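Local atomic coordinates of putative alpha-galactosidase (Bacteroides fragilis, PDB entry 4NZJ), a protein that probably hydrolyses terminal, non-reducing alpha-D-galactose residues from alpha-D-galactosides, as a member of glycosyl hydrolase family 27. Residues A[396-399]-A[400-403]; A[462-465]-A[466-469]; A[163-166]-A[167-171]; A[113-116]-A[117-120]; A[272-275]-A[276-280]. All blocks are in the same frame, centred on the assembly; numbering follows the deposited sequence. Where two conformers were deposited one is given.

Interaction 1 (A[396-399]-A[400-403]); sequences IRSD and HYDI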
loop_
_atom_site.group_PDB
_atom_site.type_symbol
_atom_site.label_atom_id
_atom_site.label_comp_id
_atom_site.label_asym_id
_atom_site.label_seq_id
_atom_site.Cartn_x
_atom_site.Cartn_y
_atom_site.Cartn_z
ATOM N N ILE A 396 -4.743 22.385 8.502
ATOM C CA ILE A 396 -5.970 23.068 8.872
ATOM C C ILE A 396 -7.146 22.094 8.823
ATOM O O ILE A 396 -7.340 21.401 7.827
ATOM C CB ILE A 396 -6.271 24.265 7.938
ATOM C CG1 ILE A 396 -5.078 25.224 7.901
ATOM C CG2 ILE A 396 -7.529 24.995 8.390
ATOM C CD1 ILE A 396 -5.267 26.420 6.989
ATOM N N ARG A 397 -7.918 22.054 9.907
ATOM C CA ARG A 397 -9.212 21.377 9.920
ATOM C C ARG A 397 -10.259 22.436 10.211
ATOM O O ARG A 397 -10.516 22.774 11.369
ATOM C CB ARG A 397 -9.280 20.262 10.978
ATOM C CG ARG A 397 -10.526 19.397 10.816
ATOM C CD ARG A 397 -10.943 18.652 12.077
ATOM N NE ARG A 397 -12.068 17.777 11.753
ATOM C CZ ARG A 397 -13.334 18.171 11.634
ATOM N NH1 ARG A 397 -13.690 19.434 11.850
ATOM N NH2 ARG A 397 -14.267 17.279 11.307
ATOM N N SER A 398 -10.850 22.984 9.154
ATOM C CA SER A 398 -11.837 24.037 9.304
ATOM C C SER A 398 -13.229 23.422 9.437
ATOM O O SER A 398 -13.385 22.198 9.444
ATOM C CB SER A 398 -11.771 25.030 8.128
ATOM O OG SER A 398 -12.391 24.519 6.968
ATOM N N ASP A 399 -14.242 24.270 9.550
ATOM C CA ASP A 399 -15.607 23.790 9.742
ATOM C C ASP A 399 -16.042 22.840 8.623
ATOM O O ASP A 399 -16.652 21.811 8.893
ATOM C CB ASP A 399 -16.587 24.965 9.853
ATOM C CG ASP A 399 -16.425 25.762 11.154
ATOM O OD1 ASP A 399 -15.722 25.304 12.077
ATOM O OD2 ASP A 399 -17.018 26.855 11.253
ATOM N N HIS A 400 -15.693 23.162 7.378
ATOM C CA HIS A 400 -16.160 22.383 6.228
ATOM C C HIS A 400 -15.070 21.654 5.450
ATOM O O HIS A 400 -15.373 20.708 4.719
ATOM C CB HIS A 400 -16.930 23.293 5.270
ATOM C CG HIS A 400 -18.042 24.048 5.925
ATOM N ND1 HIS A 400 -19.160 23.426 6.436
ATOM C CD2 HIS A 400 -18.209 25.373 6.156
ATOM C CE1 HIS A 400 -19.970 24.335 6.953
ATOM N NE2 HIS A 400 -19.416 25.523 6.796
ATOM N N TYR A 401 -13.815 22.080 5.594
ATOM C CA TYR A 401 -12.739 21.518 4.791
ATOM C C TYR A 401 -11.415 21.367 5.537
ATOM O O TYR A 401 -11.148 22.074 6.520
ATOM C CB TYR A 401 -12.541 22.346 3.508
ATOM C CG TYR A 401 -12.033 23.758 3.714
ATOM C CD1 TYR A 401 -10.672 24.015 3.870
ATOM C CD2 TYR A 401 -12.903 24.840 3.712
ATOM C CE1 TYR A 401 -10.200 25.302 4.044
ATOM C CE2 TYR A 401 -12.437 26.134 3.885
ATOM C CZ TYR A 401 -11.089 26.357 4.052
ATOM O OH TYR A 401 -10.617 27.637 4.220
ATOM N N ASP A 402 -10.600 20.441 5.040
ATOM C CA ASP A 402 -9.248 20.227 5.516
ATOM C C ASP A 402 -8.258 20.740 4.479
ATOM O O ASP A 402 -8.527 20.689 3.270
ATOM C CB ASP A 402 -8.899 18.747 5.631
ATOM C CG ASP A 402 -9.705 17.997 6.661
ATOM O OD1 ASP A 402 -10.357 18.624 7.515
ATOM O OD2 ASP A 402 -9.632 16.747 6.596
ATOM N N ILE A 403 -7.101 21.180 4.960
ATOM C CA ILE A 403 -5.919 21.374 4.127
ATOM C C ILE A 403 -4.842 20.427 4.641
ATOM O O ILE A 403 -4.414 20.553 5.790
ATOM C CB ILE A 403 -5.375 22.815 4.214
ATOM C CG1 ILE A 403 -6.431 23.821 3.756
ATOM C CG2 ILE A 403 -4.113 22.963 3.372
ATOM C CD1 ILE A 403 -6.905 23.605 2.338
HETATM O O HOH W 1 -14.811 25.803 6.503
#
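The ring of Tyr401 carries Ser398 on one face. OG stands 3.2 Å above the ring plane, over its centre, and CB lies almost on the ring normal, a CH-pi contact. The ring of His400 has Asp399 CB over one face, set toward the rim, 4.2 Å from the ring centroid. The side chains of Arg397 and Asp402 leave from the same face of the hairpin; their guanidinium and carboxylate planes are 62° apart. These two do not pair. Arg397 CG packs on Asp402 OD1 instead, while NE of Arg397 forms a salt bridge with Glu301 and OD1 of Asp402 one with Arg420.

The Ser398 hydroxyl is turned between its own backbone N and carbonyl carbon (chi1 78°). That puts OG 2.8 Å from Tyr401 O, to which it donates. The N-H of Ser398 reaches the same oxygen nearly in line with the carbonyl bond, also at 2.8 Å. Two donors thus grip Tyr401 O. A water donates to OG and accepts from His400 N, so it bridges the two.

Below the turn, Ile396 and Ile403 form a hydrogen-bonded antiparallel pair, with Ile403 N 2.9 Å from Ile396 O. Their CB atoms touch on the face opposite Arg397 and Asp402. This is a tight beta hairpin, joining strands 393-397 and 401-407 of the C-terminal beta-sandwich domain.

Interaction 2 (A[462-465]-A[466-469]); sequences KLAP and YQCK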
loop_
_atom_site.group_PDB
_atom_site.type_symbol
_atom_site.label_atom_id
_atom_site.label_comp_id
_atom_site.label_asym_id
_atom_site.label_seq_id
_atom_site.Cartn_x
_atom_site.Cartn_y
_atom_site.Cartn_z
ATOM N N LYS A 462 -12.295 25.393 -6.186
ATOM C CA LYS A 462 -13.731 25.127 -6.139
ATOM C C LYS A 462 -13.955 23.637 -5.937
ATOM O O LYS A 462 -13.500 22.826 -6.744
ATOM C CB LYS A 462 -14.401 25.576 -7.439
ATOM C CG LYS A 462 -14.373 27.075 -7.675
ATOM C CD LYS A 462 -15.214 27.801 -6.642
ATOM C CE LYS A 462 -15.506 29.231 -7.054
ATOM N NZ LYS A 462 -16.372 29.924 -6.060
ATOM N N LEU A 463 -14.639 23.274 -4.855
ATOM C CA LEU A 463 -14.842 21.877 -4.504
ATOM C C LEU A 463 -16.318 21.497 -4.526
ATOM O O LEU A 463 -17.154 22.186 -3.945
ATOM C CB LEU A 463 -14.259 21.604 -3.112
ATOM C CG LEU A 463 -12.757 21.856 -2.950
ATOM C CD1 LEU A 463 -12.332 21.806 -1.487
ATOM C CD2 LEU A 463 -11.954 20.855 -3.766
ATOM N N ALA A 464 -16.624 20.400 -5.210
ATOM C CA ALA A 464 -17.945 19.785 -5.136
ATOM C C ALA A 464 -18.090 19.129 -3.760
ATOM O O ALA A 464 -17.099 18.993 -3.033
ATOM C CB ALA A 464 -18.103 18.744 -6.231
ATOM N N PRO A 465 -19.321 18.719 -3.398
ATOM C CA PRO A 465 -19.472 17.994 -2.138
ATOM C C PRO A 465 -18.507 16.812 -2.053
ATOM O O PRO A 465 -18.334 16.080 -3.034
ATOM C CB PRO A 465 -20.929 17.523 -2.182
ATOM C CG PRO A 465 -21.621 18.531 -3.050
ATOM C CD PRO A 465 -20.604 18.862 -4.104
ATOM N N TYR A 466 -17.846 16.667 -0.907
ATOM C CA TYR A 466 -16.958 15.540 -0.645
ATOM C C TYR A 466 -15.673 15.514 -1.472
ATOM O O TYR A 466 -14.908 14.568 -1.361
ATOM C CB TYR A 466 -17.703 14.211 -0.843
ATOM C CG TYR A 466 -19.048 14.188 -0.178
ATOM C CD1 TYR A 466 -19.171 14.484 1.170
ATOM C CD2 TYR A 466 -20.204 13.884 -0.895
ATOM C CE1 TYR A 466 -20.405 14.481 1.790
ATOM C CE2 TYR A 466 -21.444 13.873 -0.275
ATOM C CZ TYR A 466 -21.531 14.170 1.069
ATOM O OH TYR A 466 -22.740 14.166 1.708
ATOM N N GLN A 467 -15.418 16.547 -2.275
ATOM C CA GLN A 467 -14.317 16.507 -3.230
ATOM C C GLN A 467 -12.976 16.901 -2.607
ATOM O O GLN A 467 -12.897 17.790 -1.754
ATOM C CB GLN A 467 -14.598 17.423 -4.428
ATOM C CG GLN A 467 -13.504 17.365 -5.493
ATOM C CD GLN A 467 -13.875 18.093 -6.765
ATOM O OE1 GLN A 467 -14.613 19.074 -6.743
ATOM N NE2 GLN A 467 -13.354 17.614 -7.893
ATOM N N CYS A 468 -11.923 16.245 -3.083
ATOM C CA CYS A 468 -10.560 16.563 -2.717
ATOM C C CYS A 468 -9.802 16.914 -3.989
ATOM O O CYS A 468 -9.736 16.096 -4.913
ATOM C CB CYS A 468 -9.920 15.363 -2.041
ATOM S SG CYS A 468 -8.245 15.658 -1.449
ATOM N N LYS A 469 -9.286 18.138 -4.063
ATOM C CA LYS A 469 -8.406 18.532 -5.159
ATOM C C LYS A 469 -6.991 18.671 -4.637
ATOM O O LYS A 469 -6.771 19.185 -3.533
ATOM C CB LYS A 469 -8.864 19.831 -5.816
ATOM C CG LYS A 469 -10.075 19.652 -6.713
ATOM C CD LYS A 469 -10.476 20.951 -7.386
ATOM C CE LYS A 469 -11.643 20.736 -8.331
ATOM N NZ LYS A 469 -12.035 21.980 -9.033
HETATM O O HOH W 2 -11.043 24.813 -8.688
#
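Tyr466 meets Pro465 first. Pro465 CB lies over one face of the tyrosine ring, 4.3 Å from its centroid, in a CH-pi contact. Tyr466 has a positive phi (68°), as expected at the third position of a type II beta turn running from Ala464 to Gln467.

Gln467 closes that turn twice. Its backbone N donates to Ala464 O at 3.1 Å, from well above the carbonyl plane. Its extended side chain, with CG opposite the backbone N (chi1 -177°), reaches across the turn to Ala464. There OE1 takes the N-H of Ala464 on an in-plane lone pair, 2.9 Å away and nearly straight.

Lys469 has an extended chain beyond CG. Its CB, CG and CD run past Leu463 CD2, with CG 3.7 Å from that methyl. NZ then donates to Lys462 O at 2.8 Å, in the carbonyl plane. A water accepts from both Lys469 NZ and Lys462 N.

The turn links strand 458-463 to strand 468-473, which belong to different sheets of the C-terminal domain. Leu463 packs on strand 413-419. Cys468 touches Ala416 and Phe418 of that strand and Ser346 and Ser349 of helix 341-353. Tyr466 meets Trp283 edge-to-face, and its backbone O accepts from Ser346.

Interaction 3 (A[163-166]-A[167-171]); sequences FPRG and IKYVA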
loop_
_atom_site.group_PDB
_atom_site.type_symbol
_atom_site.label_atom_id
_atom_site.label_comp_id
_atom_site.label_asym_id
_atom_site.label_seq_id
_atom_site.Cartn_x
_atom_site.Cartn_y
_atom_site.Cartn_z
ATOM N N PHE A 163 -6.545 -25.048 -0.980
ATOM C CA PHE A 163 -5.222 -24.964 -1.604
ATOM C C PHE A 163 -4.688 -26.368 -1.850
ATOM O O PHE A 163 -3.822 -26.848 -1.125
ATOM C CB PHE A 163 -4.281 -24.129 -0.720
ATOM C CG PHE A 163 -4.744 -22.712 -0.553
ATOM C CD1 PHE A 163 -4.532 -21.780 -1.556
ATOM C CD2 PHE A 163 -5.440 -22.319 0.586
ATOM C CE1 PHE A 163 -4.977 -20.480 -1.425
ATOM C CE2 PHE A 163 -5.888 -21.015 0.724
ATOM C CZ PHE A 163 -5.658 -20.094 -0.283
ATOM N N PRO A 164 -5.222 -27.045 -2.883
ATOM C CA PRO A 164 -4.909 -28.461 -3.088
ATOM C C PRO A 164 -3.456 -28.724 -3.482
ATOM O O PRO A 164 -2.989 -29.849 -3.355
ATOM C CB PRO A 164 -5.881 -28.898 -4.192
ATOM C CG PRO A 164 -6.374 -27.649 -4.829
ATOM C CD PRO A 164 -6.238 -26.545 -3.829
ATOM N N ARG A 165 -2.751 -27.692 -3.941
ATOM C CA ARG A 165 -1.328 -27.820 -4.240
ATOM C C ARG A 165 -0.480 -27.033 -3.254
ATOM O O ARG A 165 0.697 -26.786 -3.500
ATOM C CB ARG A 165 -1.052 -27.400 -5.683
ATOM C CG ARG A 165 -1.729 -28.333 -6.673
ATOM C CD ARG A 165 -1.465 -27.959 -8.120
ATOM N NE ARG A 165 -2.254 -26.811 -8.554
ATOM C CZ ARG A 165 -2.379 -26.435 -9.827
ATOM N NH1 ARG A 165 -1.751 -27.107 -10.788
ATOM N NH2 ARG A 165 -3.121 -25.382 -10.143
ATOM N N GLY A 166 -1.077 -26.665 -2.123
ATOM C CA GLY A 166 -0.382 -25.916 -1.088
ATOM C C GLY A 166 -0.277 -24.433 -1.375
ATOM O O GLY A 166 -0.725 -23.946 -2.418
ATOM N N ILE A 167 0.322 -23.723 -0.426
ATOM C CA ILE A 167 0.567 -22.294 -0.539
ATOM C C ILE A 167 1.745 -22.016 -1.475
ATOM O O ILE A 167 1.731 -21.029 -2.210
ATOM C CB ILE A 167 0.840 -21.661 0.842
ATOM C CG1 ILE A 167 -0.361 -21.859 1.782
ATOM C CG2 ILE A 167 1.174 -20.180 0.713
ATOM C CD1 ILE A 167 -1.639 -21.199 1.324
ATOM N N LYS A 168 2.762 -22.872 -1.463
ATOM C CA LYS A 168 3.930 -22.638 -2.313
ATOM C C LYS A 168 3.576 -22.536 -3.795
ATOM O O LYS A 168 4.165 -21.725 -4.512
ATOM C CB LYS A 168 5.017 -23.695 -2.107
ATOM C CG LYS A 168 6.345 -23.292 -2.743
ATOM C CD LYS A 168 7.480 -24.228 -2.371
ATOM C CE LYS A 168 8.815 -23.705 -2.881
ATOM N NZ LYS A 168 8.804 -23.429 -4.348
ATOM N N TYR A 169 2.613 -23.332 -4.252
ATOM C CA TYR A 169 2.177 -23.257 -5.650
ATOM C C TYR A 169 1.693 -21.842 -5.982
ATOM O O TYR A 169 2.030 -21.275 -7.024
ATOM C CB TYR A 169 1.076 -24.280 -5.954
ATOM C CG TYR A 169 0.711 -24.305 -7.421
ATOM C CD1 TYR A 169 -0.241 -23.431 -7.938
ATOM C CD2 TYR A 169 1.342 -25.181 -8.301
ATOM C CE1 TYR A 169 -0.559 -23.433 -9.285
ATOM C CE2 TYR A 169 1.030 -25.189 -9.646
ATOM C CZ TYR A 169 0.081 -24.317 -10.133
ATOM O OH TYR A 169 -0.230 -24.335 -11.477
ATOM N N VAL A 170 0.892 -21.281 -5.087
ATOM C CA VAL A 170 0.366 -19.931 -5.250
ATOM C C VAL A 170 1.512 -18.914 -5.258
ATOM O O VAL A 170 1.582 -18.055 -6.136
ATOM C CB VAL A 170 -0.648 -19.595 -4.130
ATOM C CG1 VAL A 170 -1.118 -18.154 -4.233
ATOM C CG2 VAL A 170 -1.830 -20.560 -4.184
ATOM N N ALA A 171 2.418 -19.030 -4.289
ATOM C CA ALA A 171 3.578 -18.133 -4.217
ATOM C C ALA A 171 4.382 -18.156 -5.518
ATOM O O ALA A 171 4.763 -17.107 -6.050
ATOM C CB ALA A 171 4.465 -18.500 -3.042
HETATM O O HOH W 3 2.928 -26.019 -2.854
#
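Arg165 lies flat on Tyr169. The guanidinium and the phenol ring are stacked with their planes 17° apart. CZ of Arg165 stands 3.6 Å from the ring centroid, displaced toward the hydroxyl end, in a cation-pi contact. Along the same face, Arg165 CD makes a CH-pi contact at 4.2 Å from the centroid, and CB rests on Tyr169 CB. The arginine therefore covers the tyrosine over most of its length. Arg165 NH1 is only 3.2 Å from Tyr169 OH, but this is face contact and not a hydrogen bond.

A separate apolar contact is made by Phe163. The CD1 methyl of Ile167 sits over the centre of the Phe163 ring, 4.0 Å from the centroid. Val170 CG2 meets the same ring at CD1, 4.0 Å away.

Torsions set the stack. The Arg165 chain turns at chi3 (-76°), which lays the guanidinium along the ring. Tyr169 sends CG opposite its backbone N, back toward the loop. In the next shell, NH2 of Arg165 forms a salt bridge with Glu116, which would help to hold the guanidinium in this orientation. Phe163 is packed by Ile141, Trp145 and Ile158, and Ile167 by Leu181.

The backbone supplies the frame. A type I beta turn runs from Phe163 to Gly166, closed by Gly166 N and Phe163 O at 2.9 Å. Gly166 has a positive phi (80°) and is followed by the helical residues 167-171. This is a turn entering a barrel helix of the catalytic TIM barrel, with a cation-pi stack between the loop residue Arg165 and Tyr169 of the helix.

Interaction 4 (A[113-116]-A[117-120]); sequences HLTE and ELVL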
loop_
_atom_site.group_PDB
_atom_site.type_symbol
_atom_site.label_atom_id
_atom_site.label_comp_id
_atom_site.label_asym_id
_atom_site.label_seq_id
_atom_site.Cartn_x
_atom_site.Cartn_y
_atom_site.Cartn_z
ATOM N N HIS A 113 -14.102 -18.385 1.826
ATOM C CA HIS A 113 -14.234 -19.143 0.587
ATOM C C HIS A 113 -13.142 -18.821 -0.422
ATOM O O HIS A 113 -13.353 -18.925 -1.627
ATOM C CB HIS A 113 -15.625 -18.909 -0.003
ATOM C CG HIS A 113 -16.719 -19.491 0.830
ATOM N ND1 HIS A 113 -17.106 -20.810 0.729
ATOM C CD2 HIS A 113 -17.484 -18.947 1.807
ATOM C CE1 HIS A 113 -18.081 -21.049 1.590
ATOM N NE2 HIS A 113 -18.325 -19.936 2.260
ATOM N N LEU A 114 -11.967 -18.449 0.071
ATOM C CA LEU A 114 -10.818 -18.244 -0.800
ATOM C C LEU A 114 -10.267 -19.603 -1.214
ATOM O O LEU A 114 -10.305 -20.560 -0.442
ATOM C CB LEU A 114 -9.736 -17.422 -0.097
ATOM C CG LEU A 114 -8.548 -16.997 -0.967
ATOM C CD1 LEU A 114 -8.984 -16.019 -2.045
ATOM C CD2 LEU A 114 -7.454 -16.385 -0.110
ATOM N N THR A 115 -9.782 -19.689 -2.447
ATOM C CA THR A 115 -9.158 -20.907 -2.959
ATOM C C THR A 115 -7.966 -20.527 -3.819
ATOM O O THR A 115 -7.810 -19.367 -4.197
ATOM C CB THR A 115 -10.116 -21.714 -3.845
ATOM O OG1 THR A 115 -10.407 -20.962 -5.030
ATOM C CG2 THR A 115 -11.420 -22.044 -3.104
ATOM N N GLU A 116 -7.148 -21.519 -4.150
ATOM C CA GLU A 116 -6.020 -21.321 -5.060
ATOM C C GLU A 116 -6.494 -20.673 -6.352
ATOM O O GLU A 116 -5.926 -19.669 -6.792
ATOM C CB GLU A 116 -5.365 -22.669 -5.378
ATOM C CG GLU A 116 -4.290 -22.621 -6.463
ATOM C CD GLU A 116 -4.056 -23.968 -7.115
ATOM O OE1 GLU A 116 -3.266 -24.770 -6.581
ATOM O OE2 GLU A 116 -4.653 -24.228 -8.179
ATOM N N GLU A 117 -7.535 -21.253 -6.945
ATOM C CA GLU A 117 -8.070 -20.769 -8.222
ATOM C C GLU A 117 -8.417 -19.287 -8.155
ATOM O O GLU A 117 -8.114 -18.528 -9.078
ATOM C CB GLU A 117 -9.307 -21.580 -8.633
ATOM C CG GLU A 117 -10.050 -21.050 -9.857
ATOM C CD GLU A 117 -9.221 -21.112 -11.127
ATOM O OE1 GLU A 117 -8.294 -21.943 -11.185
ATOM O OE2 GLU A 117 -9.508 -20.344 -12.075
ATOM N N LEU A 118 -9.050 -18.875 -7.066
ATOM C CA LEU A 118 -9.495 -17.496 -6.931
ATOM C C LEU A 118 -8.345 -16.508 -6.693
ATOM O O LEU A 118 -8.403 -15.367 -7.154
ATOM C CB LEU A 118 -10.568 -17.399 -5.837
ATOM C CG LEU A 118 -11.839 -18.179 -6.192
ATOM C CD1 LEU A 118 -12.752 -18.326 -4.981
ATOM C CD2 LEU A 118 -12.594 -17.546 -7.352
ATOM N N VAL A 119 -7.296 -16.930 -5.989
ATOM C CA VAL A 119 -6.105 -16.096 -5.858
ATOM C C VAL A 119 -5.452 -15.897 -7.239
ATOM O O VAL A 119 -5.051 -14.786 -7.585
ATOM C CB VAL A 119 -5.068 -16.702 -4.895
ATOM C CG1 VAL A 119 -3.806 -15.853 -4.855
ATOM C CG2 VAL A 119 -5.649 -16.823 -3.492
ATOM N N LEU A 120 -5.332 -16.978 -8.002
ATOM C CA LEU A 120 -4.700 -16.924 -9.323
ATOM C C LEU A 120 -5.496 -16.039 -10.278
ATOM O O LEU A 120 -4.915 -15.256 -11.034
ATOM C CB LEU A 120 -4.527 -18.326 -9.910
ATOM C CG LEU A 120 -3.222 -19.058 -9.581
ATOM C CD1 LEU A 120 -2.776 -18.871 -8.143
ATOM C CD2 LEU A 120 -3.331 -20.531 -9.937
HETATM O O HOH W 4 -6.008 -22.997 -10.185
#
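Thr115 caps the helix that carries Leu118. From its CB, with chi1 at 66°, OG1 faces the first turn, where it accepts from Leu118 N at 3.2 Å. The same oxygen touches Leu118 CG at 3.3 Å and has Leu118 CD1 and Glu117 CB close by. The leucine side chain thus folds over the cap, and its CD1 also reaches His113 O. The backbone N of Thr115 is buried and has no partner in the model.

The main-chain ladder begins at once. Val119 N donates to Thr115 O at 3.1 Å, and Leu120 N to Glu116 O at 3.0 Å. Leu114, just before the cap, packs its CD1 on Val119 CG2, 3.7 Å away, and so lies against the first turn.

Glu116 runs out extended, and its CG is 4.2 Å from Leu120 CD2. Its carboxylate is held by Arg165 through OE2. Glu117 has two conformers. In one of them a water donates to Glu116 OE2 and to Glu117 OE1, 2.7 Å from each. It then bridges two like charges whose oxygens stay apart, and OE2 of Glu117 accepts from Gln121. These Glu117 bonds are tentative, since they rest on that conformer. Thr115 is a classic N-cap, here starting helix 116-128 of the TIM barrel.

Interaction 5 (A[272-275]-A[276-280]); sequences LWRV and SGDIG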
loop_
_atom_site.group_PDB
_atom_site.type_symbol
_atom_site.label_atom_id
_atom_site.label_comp_id
_atom_site.label_asym_id
_atom_site.label_seq_id
_atom_site.Cartn_x
_atom_site.Cartn_y
_atom_site.Cartn_z
ATOM N N LEU A 272 4.446 -1.856 9.064
ATOM C CA LEU A 272 3.209 -1.092 9.072
ATOM C C LEU A 272 2.381 -1.584 10.239
ATOM O O LEU A 272 2.549 -2.720 10.689
ATOM C CB LEU A 272 2.426 -1.235 7.766
ATOM C CG LEU A 272 1.974 -2.626 7.289
ATOM C CD1 LEU A 272 0.827 -2.528 6.299
ATOM C CD2 LEU A 272 3.127 -3.400 6.663
ATOM N N TRP A 273 1.497 -0.730 10.734
ATOM C CA TRP A 273 0.693 -1.065 11.898
ATOM C C TRP A 273 -0.667 -0.394 11.804
ATOM O O TRP A 273 -0.774 0.780 11.466
ATOM C CB TRP A 273 1.393 -0.636 13.191
ATOM C CG TRP A 273 1.955 0.738 13.102
ATOM C CD1 TRP A 273 1.303 1.915 13.348
ATOM C CD2 TRP A 273 3.281 1.088 12.701
ATOM N NE1 TRP A 273 2.146 2.975 13.132
ATOM C CE2 TRP A 273 3.368 2.497 12.733
ATOM C CE3 TRP A 273 4.407 0.348 12.320
ATOM C CZ2 TRP A 273 4.542 3.180 12.405
ATOM C CZ3 TRP A 273 5.573 1.027 11.989
ATOM C CH2 TRP A 273 5.631 2.430 12.038
ATOM N N ARG A 274 -1.708 -1.159 12.101
ATOM C CA ARG A 274 -3.055 -0.624 12.109
ATOM C C ARG A 274 -3.195 0.427 13.216
ATOM O O ARG A 274 -2.769 0.211 14.353
ATOM C CB ARG A 274 -4.064 -1.763 12.260
ATOM C CG ARG A 274 -4.208 -2.607 10.993
ATOM C CD ARG A 274 -5.150 -1.962 9.982
ATOM N NE ARG A 274 -6.445 -1.824 10.625
ATOM C CZ ARG A 274 -7.330 -2.811 10.786
ATOM N NH1 ARG A 274 -7.134 -4.015 10.249
ATOM N NH2 ARG A 274 -8.435 -2.575 11.470
ATOM N N VAL A 275 -3.779 1.569 12.871
ATOM C CA VAL A 275 -3.976 2.658 13.826
ATOM C C VAL A 275 -5.393 2.711 14.390
ATOM O O VAL A 275 -5.662 3.501 15.288
ATOM C CB VAL A 275 -3.622 4.045 13.227
ATOM C CG1 VAL A 275 -2.159 4.085 12.822
ATOM C CG2 VAL A 275 -4.526 4.409 12.058
ATOM N N SER A 276 -6.276 1.852 13.887
ATOM C CA SER A 276 -7.685 1.904 14.234
ATOM C C SER A 276 -8.366 0.559 14.087
ATOM O O SER A 276 -7.799 -0.386 13.542
ATOM C CB SER A 276 -8.403 2.894 13.317
ATOM O OG SER A 276 -8.563 2.361 12.002
ATOM N N GLY A 277 -9.608 0.512 14.552
ATOM C CA GLY A 277 -10.495 -0.598 14.252
ATOM C C GLY A 277 -10.806 -0.641 12.767
ATOM O O GLY A 277 -10.435 0.265 12.008
ATOM N N ASP A 278 -11.514 -1.688 12.365
ATOM C CA ASP A 278 -11.756 -1.969 10.960
ATOM C C ASP A 278 -12.553 -0.872 10.271
ATOM O O ASP A 278 -13.496 -0.328 10.840
ATOM C CB ASP A 278 -12.510 -3.295 10.808
ATOM C CG ASP A 278 -11.688 -4.502 11.228
ATOM O OD1 ASP A 278 -10.464 -4.384 11.455
ATOM O OD2 ASP A 278 -12.288 -5.597 11.317
ATOM N N ILE A 279 -12.154 -0.569 9.035
ATOM C CA ILE A 279 -12.865 0.375 8.187
ATOM C C ILE A 279 -14.091 -0.299 7.577
ATOM O O ILE A 279 -14.069 -1.489 7.265
ATOM C CB ILE A 279 -11.948 0.931 7.069
ATOM C CG1 ILE A 279 -12.572 2.172 6.428
ATOM C CG2 ILE A 279 -11.620 -0.128 6.018
ATOM C CD1 ILE A 279 -11.603 2.946 5.554
ATOM N N GLY A 280 -15.160 0.469 7.453
ATOM C CA GLY A 280 -16.337 0.051 6.721
ATOM C C GLY A 280 -16.456 0.813 5.412
ATOM O O GLY A 280 -15.824 1.858 5.218
HETATM O O HOH W 5 -6.327 0.940 10.970
HETATM O O HOH W 6 -8.739 -6.378 10.884
#
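Bends at chi2 (-82°) and chi3 (-60°) curl the Arg274 side chain back over the loop that follows its strand. This swings the guanidinium to Ser276 O and the Asp278 carboxylate. Asp278 has its CG opposite the carbonyl carbon, which brings OD1 round to meet the arginine.

NH2 does the gripping. It forms a salt bridge with Asp278 OD1 at 2.7 Å, nearly straight and close to the guanidinium plane. It uses the anti lone pair of OD1, which faces away from the other oxygen, so this is a one-atom contact. The carboxylate and guanidinium planes are 49° apart. NH2 also donates to Ser276 O at 3.1 Å, from a tilted and more bent approach.

Two waters extend this net in the plane of the guanidinium. One accepts from NE at 2.8 Å and donates to Ser276 OG. The other accepts from NH1 and donates to Asp278 OD1, so it closes a ring that has the salt bridge as one side. Ser276 OG in turn donates to Gly277 O at 2.8 Å, a local bond within the loop.

The side chain of Asp278 is about 5 Å from a bound glycerol, probably from the crystallisation liquor. Strand 272-274 runs between strands 250-254 and 315-317 in the parallel barrel sheet. Arg274 packs on Cys254 and Asp317 of these neighbours, and Ser276 rests on helix 296-303.

Interactions 3 and 4 touch, with centres about 10 Å apart. Arg165 NH2 meets Glu116 OE2 at 2.7 Å in a salt bridge, and Val170 CG1 packs on Val119 CG1 at 3.6 Å. The starts of helices 116-128 and 166-176 are thus joined. Interactions 1 and 2 are two turns of the C-terminal domain that reach one sheet. Their centres lie about 12 Å apart, and their nearest atoms about 5 Å. Interaction 5 is nearest the middle of the chain, at a strand end of the barrel and beside the glycerol. Its centre is about 23 Å from interaction 1 and 25 Å from interaction 4.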